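Local coordinates for protein enolase from the environmental genome shotgun sequencing of the Sargasso Sea (PDB 2QGY) that is of unknown function but belongs to the enolase superfamily and binds a magnesium ion, consistent with metal-assisted chemistry on a carboxylate substrate, at residues M307-S319 / A352-I364. Numbering follows the deposited sequence.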
ATOM      1  N   MET A 307     -11.691 -12.296  16.447  1.00 16.57           N
ATOM      2  CA  MET A 307     -11.942 -11.716  17.762  1.00 16.99           C
ATOM      3  C   MET A 307     -10.998 -12.317  18.808  1.00 17.59           C
ATOM      4  O   MET A 307     -11.281 -12.263  20.019  1.00 17.87           O
ATOM      5  CB  MET A 307     -13.438 -11.832  18.177  1.00 16.84           C
ATOM      6  CG  MET A 307     -14.467 -10.968  17.358  1.00 16.72           C
ATOM      7  SD  MET A 307     -14.232  -9.187  17.598  1.00  8.31           S
ATOM      8  CE  MET A 307     -13.318  -8.769  16.105  1.00 17.07           C
ATOM      9  N   SER A 308      -9.861 -12.854  18.347  1.00 15.97           N
ATOM     10  CA  SER A 308      -8.839 -13.395  19.220  1.00 15.96           C
ATOM     11  C   SER A 308      -7.673 -12.409  19.339  1.00 15.71           C
ATOM     12  O   SER A 308      -7.758 -11.454  20.125  1.00 17.20           O
ATOM     13  CB  SER A 308      -8.403 -14.810  18.755  1.00 16.69           C
ATOM     14  OG  SER A 308      -7.747 -14.843  17.476  1.00 17.77           O
ATOM     15  N   VAL A 309      -6.624 -12.597  18.548  1.00 15.95           N
ATOM     16  CA  VAL A 309      -5.356 -11.829  18.710  1.00 16.11           C
ATOM     17  C   VAL A 309      -5.550 -10.327  18.402  1.00 16.45           C
ATOM     18  O   VAL A 309      -5.231  -9.464  19.230  1.00 17.55           O
ATOM     19  CB  VAL A 309      -4.197 -12.432  17.846  1.00 16.52           C
ATOM     20  CG1 VAL A 309      -2.928 -11.665  18.051  1.00 16.01           C
ATOM     21  CG2 VAL A 309      -3.956 -13.914  18.217  1.00 16.61           C
ATOM     22  N   SER A 310      -6.098 -10.021  17.236  1.00 16.22           N
ATOM     23  CA  SER A 310      -6.406  -8.612  16.884  1.00 15.58           C
ATOM     24  C   SER A 310      -7.311  -7.935  17.911  1.00 15.20           C
ATOM     25  O   SER A 310      -7.028  -6.800  18.336  1.00 15.22           O
ATOM     26  CB  SER A 310      -7.066  -8.526  15.523  1.00 15.72           C
ATOM     27  OG  SER A 310      -6.178  -8.916  14.503  1.00 16.43           O
ATOM     28  N   ALA A 311      -8.390  -8.599  18.313  1.00 15.14           N
ATOM     29  CA  ALA A 311      -9.287  -7.972  19.305  1.00 16.41           C
ATOM     30  C   ALA A 311      -8.550  -7.684  20.614  1.00 16.06           C
ATOM     31  O   ALA A 311      -8.739  -6.620  21.214  1.00 16.65           O
ATOM     32  CB  ALA A 311     -10.592  -8.804  19.543  1.00 16.58           C
ATOM     33  N   SER A 312      -7.718  -8.615  21.078  1.00 15.97           N
ATOM     34  CA  SER A 312      -6.988  -8.380  22.326  1.00 15.92           C
ATOM     35  C   SER A 312      -6.035  -7.204  22.233  1.00 15.94           C
ATOM     36  O   SER A 312      -5.971  -6.382  23.145  1.00 15.52           O
ATOM     37  CB  SER A 312      -6.223  -9.627  22.760  1.00 16.24           C
ATOM     38  OG  SER A 312      -5.618  -9.379  24.018  1.00 18.44           O
ATOM     39  N   ALA A 313      -5.286  -7.114  21.131  1.00 15.36           N
ATOM     40  CA  ALA A 313      -4.395  -5.961  20.911  1.00 15.12           C
ATOM     41  C   ALA A 313      -5.208  -4.661  20.919  1.00 14.58           C
ATOM     42  O   ALA A 313      -4.815  -3.661  21.558  1.00 14.79           O
ATOM     43  CB  ALA A 313      -3.668  -6.122  19.579  1.00 15.28           C
ATOM     44  N   MET A 314      -6.346  -4.678  20.239  1.00 14.55           N
ATOM     45  CA  MET A 314      -7.184  -3.485  20.152  1.00 13.44           C
ATOM     46  C   MET A 314      -7.612  -3.052  21.559  1.00 15.02           C
ATOM     47  O   MET A 314      -7.516  -1.877  21.921  1.00 16.52           O
ATOM     48  CB  MET A 314      -8.426  -3.768  19.282  1.00 16.18           C
ATOM     49  CG  MET A 314      -9.465  -2.585  19.172  1.00 14.58           C
ATOM     50  SD  MET A 314     -10.971  -2.955  18.301  1.00  7.37           S
ATOM     51  CE  MET A 314     -11.659  -4.284  19.298  1.00 17.81           C
ATOM     52  N   LEU A 315      -8.128  -3.992  22.334  1.00 14.93           N
ATOM     53  CA  LEU A 315      -8.602  -3.668  23.681  1.00 16.49           C
ATOM     54  C   LEU A 315      -7.483  -3.128  24.552  1.00 18.26           C
ATOM     55  O   LEU A 315      -7.663  -2.118  25.274  1.00 18.85           O
ATOM     56  CB  LEU A 315      -9.296  -4.880  24.331  1.00 17.06           C
ATOM     57  CG  LEU A 315     -10.518  -5.430  23.598  1.00 17.19           C
ATOM     58  CD1 LEU A 315     -11.084  -6.613  24.366  1.00 20.32           C
ATOM     59  CD2 LEU A 315     -11.593  -4.324  23.397  1.00 18.67           C
ATOM     60  N   HIS A 316      -6.313  -3.762  24.486  1.00 17.46           N
ATOM     61  CA  HIS A 316      -5.166  -3.258  25.263  1.00 18.52           C
ATOM     62  C   HIS A 316      -4.785  -1.824  24.831  1.00 19.23           C
ATOM     63  O   HIS A 316      -4.544  -0.950  25.677  1.00 20.36           O
ATOM     64  CB  HIS A 316      -3.971  -4.207  25.142  1.00 17.79           C
ATOM     65  CG  HIS A 316      -4.068  -5.420  26.024  1.00 20.81           C
ATOM     66  ND1 HIS A 316      -3.772  -5.384  27.374  1.00 21.75           N
ATOM     67  CD2 HIS A 316      -4.422  -6.698  25.748  1.00 20.59           C
ATOM     68  CE1 HIS A 316      -3.931  -6.595  27.883  1.00 22.82           C
ATOM     69  NE2 HIS A 316      -4.349  -7.403  26.925  1.00 21.83           N
ATOM     70  N   VAL A 317      -4.771  -1.553  23.527  1.00 18.19           N
ATOM     71  CA  VAL A 317      -4.452  -0.209  23.063  1.00 18.25           C
ATOM     72  C   VAL A 317      -5.510   0.777  23.551  1.00 18.10           C
ATOM     73  O   VAL A 317      -5.165   1.816  24.127  1.00 18.98           O
ATOM     74  CB  VAL A 317      -4.309  -0.115  21.521  1.00 18.25           C
ATOM     75  CG1 VAL A 317      -4.282   1.381  21.027  1.00 17.72           C
ATOM     76  CG2 VAL A 317      -3.045  -0.768  21.123  1.00 18.67           C
ATOM     77  N   CYS A 318      -6.785   0.437  23.345  1.00 18.63           N
ATOM     78  CA  CYS A 318      -7.885   1.338  23.717  1.00 19.97           C
ATOM     79  C   CYS A 318      -7.898   1.672  25.203  1.00 21.02           C
ATOM     80  O   CYS A 318      -8.226   2.801  25.582  1.00 21.21           O
ATOM     81  CB  CYS A 318      -9.250   0.775  23.320  1.00 20.07           C
ATOM     82  SG  CYS A 318      -9.514   0.819  21.535  1.00 19.94           S
ATOM     83  N   SER A 319      -7.543   0.688  26.030  1.00 22.05           N
ATOM     84  CA  SER A 319      -7.494   0.881  27.483  1.00 23.39           C
ATOM     85  C   SER A 319      -6.355   1.795  27.939  1.00 23.67           C
ATOM     86  O   SER A 319      -6.389   2.304  29.073  1.00 24.14           O
ATOM     87  CB  SER A 319      -7.426  -0.466  28.209  1.00 23.77           C
ATOM     88  OG  SER A 319      -6.127  -1.010  28.156  1.00 24.09           O
ATOM     89  N   ALA A 352     -15.977  -4.345  26.929  1.00 23.96           N
ATOM     90  CA  ALA A 352     -15.170  -5.551  26.967  1.00 24.22           C
ATOM     91  C   ALA A 352     -14.236  -5.468  28.162  1.00 24.26           C
ATOM     92  O   ALA A 352     -13.532  -4.469  28.346  1.00 24.94           O
ATOM     93  CB  ALA A 352     -14.372  -5.704  25.661  1.00 23.52           C
ATOM     94  N   HIS A 353     -14.211  -6.504  28.991  1.00 24.43           N
ATOM     95  CA  HIS A 353     -13.319  -6.503  30.146  0.50 24.89           C
ATOM     96  C   HIS A 353     -12.077  -7.330  29.864  1.00 25.31           C
ATOM     97  O   HIS A 353     -12.169  -8.513  29.599  1.00 24.79           O
ATOM     98  CB  HIS A 353     -14.016  -6.997  31.421  0.50 25.03           C
ATOM     99  CG  HIS A 353     -13.104  -7.062  32.610  0.50 26.26           C
ATOM    100  ND1 HIS A 353     -12.968  -6.020  33.503  0.50 26.46           N
ATOM    101  CD2 HIS A 353     -12.261  -8.032  33.035  0.50 28.17           C
ATOM    102  CE1 HIS A 353     -12.091  -6.348  34.432  0.50 27.93           C
ATOM    103  NE2 HIS A 353     -11.642  -7.563  34.171  0.50 28.54           N
ATOM    104  N   ILE A 354     -10.920  -6.677  29.923  1.00 27.06           N
ATOM    105  CA  ILE A 354      -9.632  -7.290  29.579  1.00 30.64           C
ATOM    106  C   ILE A 354      -9.150  -8.116  30.741  1.00 32.13           C
ATOM    107  O   ILE A 354      -9.244  -7.683  31.884  1.00 33.30           O
ATOM    108  CB  ILE A 354      -8.532  -6.209  29.328  1.00 30.89           C
ATOM    109  CG1 ILE A 354      -8.936  -5.265  28.212  1.00 32.53           C
ATOM    110  CG2 ILE A 354      -7.170  -6.859  29.042  1.00 30.92           C
ATOM    111  CD1 ILE A 354      -8.061  -4.013  28.123  1.00 31.43           C
ATOM    112  N   ASN A 355      -8.598  -9.293  30.481  1.00 33.57           N
ATOM    113  CA  ASN A 355      -8.040 -10.015  31.597  1.00 34.81           C
ATOM    114  C   ASN A 355      -6.632  -9.511  31.957  1.00 34.96           C
ATOM    115  O   ASN A 355      -6.049  -8.644  31.272  1.00 35.16           O
ATOM    116  CB  ASN A 355      -8.153 -11.538  31.414  1.00 35.52           C
ATOM    117  CG  ASN A 355      -7.109 -12.110  30.491  1.00 36.14           C
ATOM    118  OD1 ASN A 355      -7.188 -13.288  30.124  1.00 39.71           O
ATOM    119  ND2 ASN A 355      -6.125 -11.302  30.108  1.00 35.05           N
ATOM    120  N   LYS A 356      -6.102 -10.055  33.035  1.00 35.13           N
ATOM    121  CA  LYS A 356      -4.891  -9.554  33.637  1.00 35.59           C
ATOM    122  C   LYS A 356      -3.670 -10.424  33.292  1.00 34.21           C
ATOM    123  O   LYS A 356      -2.619 -10.272  33.905  1.00 34.10           O
ATOM    124  CB  LYS A 356      -5.119  -9.451  35.161  1.00 35.72           C
ATOM    125  CG  LYS A 356      -3.871  -9.425  36.055  1.00 37.59           C
ATOM    126  CD  LYS A 356      -4.240  -9.631  37.542  1.00 37.79           C
ATOM    127  CE  LYS A 356      -3.003  -9.902  38.408  1.00 39.58           C
ATOM    128  NZ  LYS A 356      -3.376  -9.825  39.855  1.00 43.20           N
ATOM    129  N   SER A 357      -3.801 -11.310  32.301  1.00 32.52           N
ATOM    130  CA  SER A 357      -2.692 -12.196  31.911  1.00 31.23           C
ATOM    131  C   SER A 357      -1.588 -11.398  31.220  1.00 29.76           C
ATOM    132  O   SER A 357      -1.827 -10.294  30.716  1.00 29.72           O
ATOM    133  CB  SER A 357      -3.178 -13.325  30.982  1.00 30.16           C
ATOM    134  OG  SER A 357      -4.202 -14.068  31.619  1.00 34.97           O
ATOM    135  N   ALA A 358      -0.388 -11.960  31.189  1.00 27.65           N
ATOM    136  CA  ALA A 358       0.742 -11.298  30.573  1.00 25.98           C
ATOM    137  C   ALA A 358       0.531 -11.096  29.056  1.00 24.72           C
ATOM    138  O   ALA A 358      -0.092 -11.934  28.387  1.00 23.32           O
ATOM    139  CB  ALA A 358       2.025 -12.091  30.839  1.00 26.51           C
ATOM    140  N   GLY A 359       1.086  -9.997  28.534  1.00 23.04           N
ATOM    141  CA  GLY A 359       1.012  -9.682  27.096  1.00 21.72           C
ATOM    142  C   GLY A 359      -0.431  -9.578  26.650  1.00 20.86           C
ATOM    143  O   GLY A 359      -1.215  -8.892  27.276  1.00 20.82           O
ATOM    144  N   LEU A 360      -0.791 -10.283  25.576  1.00 19.81           N
ATOM    145  CA  LEU A 360      -2.157 -10.254  25.064  1.00 18.35           C
ATOM    146  C   LEU A 360      -3.048 -11.318  25.671  1.00 18.77           C
ATOM    147  O   LEU A 360      -4.238 -11.412  25.339  1.00 18.99           O
ATOM    148  CB  LEU A 360      -2.149 -10.490  23.542  1.00 19.44           C
ATOM    149  CG  LEU A 360      -1.328  -9.506  22.722  1.00 18.11           C
ATOM    150  CD1 LEU A 360      -1.193 -10.085  21.278  1.00 19.55           C
ATOM    151  CD2 LEU A 360      -2.039  -8.147  22.729  1.00 19.78           C
ATOM    152  N   GLY A 361      -2.473 -12.170  26.511  1.00 18.69           N
ATOM    153  CA  GLY A 361      -3.298 -13.159  27.211  1.00 19.23           C
ATOM    154  C   GLY A 361      -3.864 -14.233  26.296  1.00 20.01           C
ATOM    155  O   GLY A 361      -4.898 -14.832  26.606  1.00 21.48           O
ATOM    156  N   ILE A 362      -3.185 -14.500  25.186  1.00 20.63           N
ATOM    157  CA  ILE A 362      -3.696 -15.440  24.175  1.00 20.90           C
ATOM    158  C   ILE A 362      -3.475 -16.899  24.621  1.00 21.87           C
ATOM    159  O   ILE A 362      -2.361 -17.301  24.970  1.00 22.21           O
ATOM    160  CB  ILE A 362      -3.095 -15.160  22.773  1.00 20.95           C
ATOM    161  CG1 ILE A 362      -3.504 -13.752  22.300  1.00 20.25           C
ATOM    162  CG2 ILE A 362      -3.471 -16.253  21.759  1.00 20.49           C
ATOM    163  CD1 ILE A 362      -4.973 -13.570  22.092  1.00 18.69           C
ATOM    164  N   VAL A 363      -4.552 -17.664  24.580  1.00 21.68           N
ATOM    165  CA  VAL A 363      -4.514 -19.100  24.789  1.00 23.24           C
ATOM    166  C   VAL A 363      -5.194 -19.717  23.583  1.00 22.06           C
ATOM    167  O   VAL A 363      -6.413 -19.655  23.462  1.00 22.21           O
ATOM    168  CB  VAL A 363      -5.283 -19.499  26.081  1.00 23.02           C
ATOM    169  CG1 VAL A 363      -5.324 -21.037  26.263  1.00 25.78           C
ATOM    170  CG2 VAL A 363      -4.661 -18.850  27.329  1.00 24.18           C
ATOM    171  N   ILE A 364      -4.407 -20.293  22.680  1.00 22.47           N
ATOM    172  CA  ILE A 364      -4.956 -20.851  21.433  1.00 21.61           C
ATOM    173  C   ILE A 364      -4.659 -22.344  21.346  1.00 22.68           C
ATOM    174  O   ILE A 364      -3.545 -22.778  21.646  1.00 21.67           O
ATOM    175  CB  ILE A 364      -4.428 -20.096  20.185  1.00 21.66           C
ATOM    176  CG1 ILE A 364      -5.244 -18.807  19.960  1.00 22.11           C
ATOM    177  CG2 ILE A 364      -4.518 -20.925  18.905  1.00 21.24           C
ATOM    178  CD1 ILE A 364      -4.590 -17.928  18.905  1.00 24.36           C
TER
HETATM  179  O   HOH W   1      -4.264  -9.909  28.777  1.00 35.08           O
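I354 packs against three residues of helix 309-319: its CG1 lies on CB of L315, its CD1 is 3.6 Å from S319 OG, and its CG2 meets the imidazole of H316, 3.5 Å from CE1. The forked end of L315 closes on the methyl of A352, CD1 to CB 3.6 Å. From strand 352-354, which crosses the helix axis at 87°, the chain runs back along the helix toward its N-terminus. About a turn nearer that end, the two methyls of L360 part between successive turns, CD1 against V309 CG1 and CD2 3.7 Å from A313 CA. I362 and I364 then bring their CD1 methyls to V309 CG2 and also touch W50.

A single direct hydrogen bond joins the segments. With OG anti to the backbone N (chi1 -176°), S312 points off the helix and donates to L360 O over 2.8 Å, in the carbonyl plane and on a lone pair. The carbonyl belongs to the type II' turn A358-G361, whose L360 N is bonded to D114. H316 is held at both ring nitrogens: ND1 pairs with N125 N, while NE2 meets a water 3.1 Å away in the ring plane. That water donates to S357 O and weakly to N355 O, linking the ring to the loop.

Residues 355-364 thus join a helix of the TIM-barrel-like C-terminal domain to the N-terminal domain, the two-domain fold of the mandelate racemase/muconate lactonizing enzyme family.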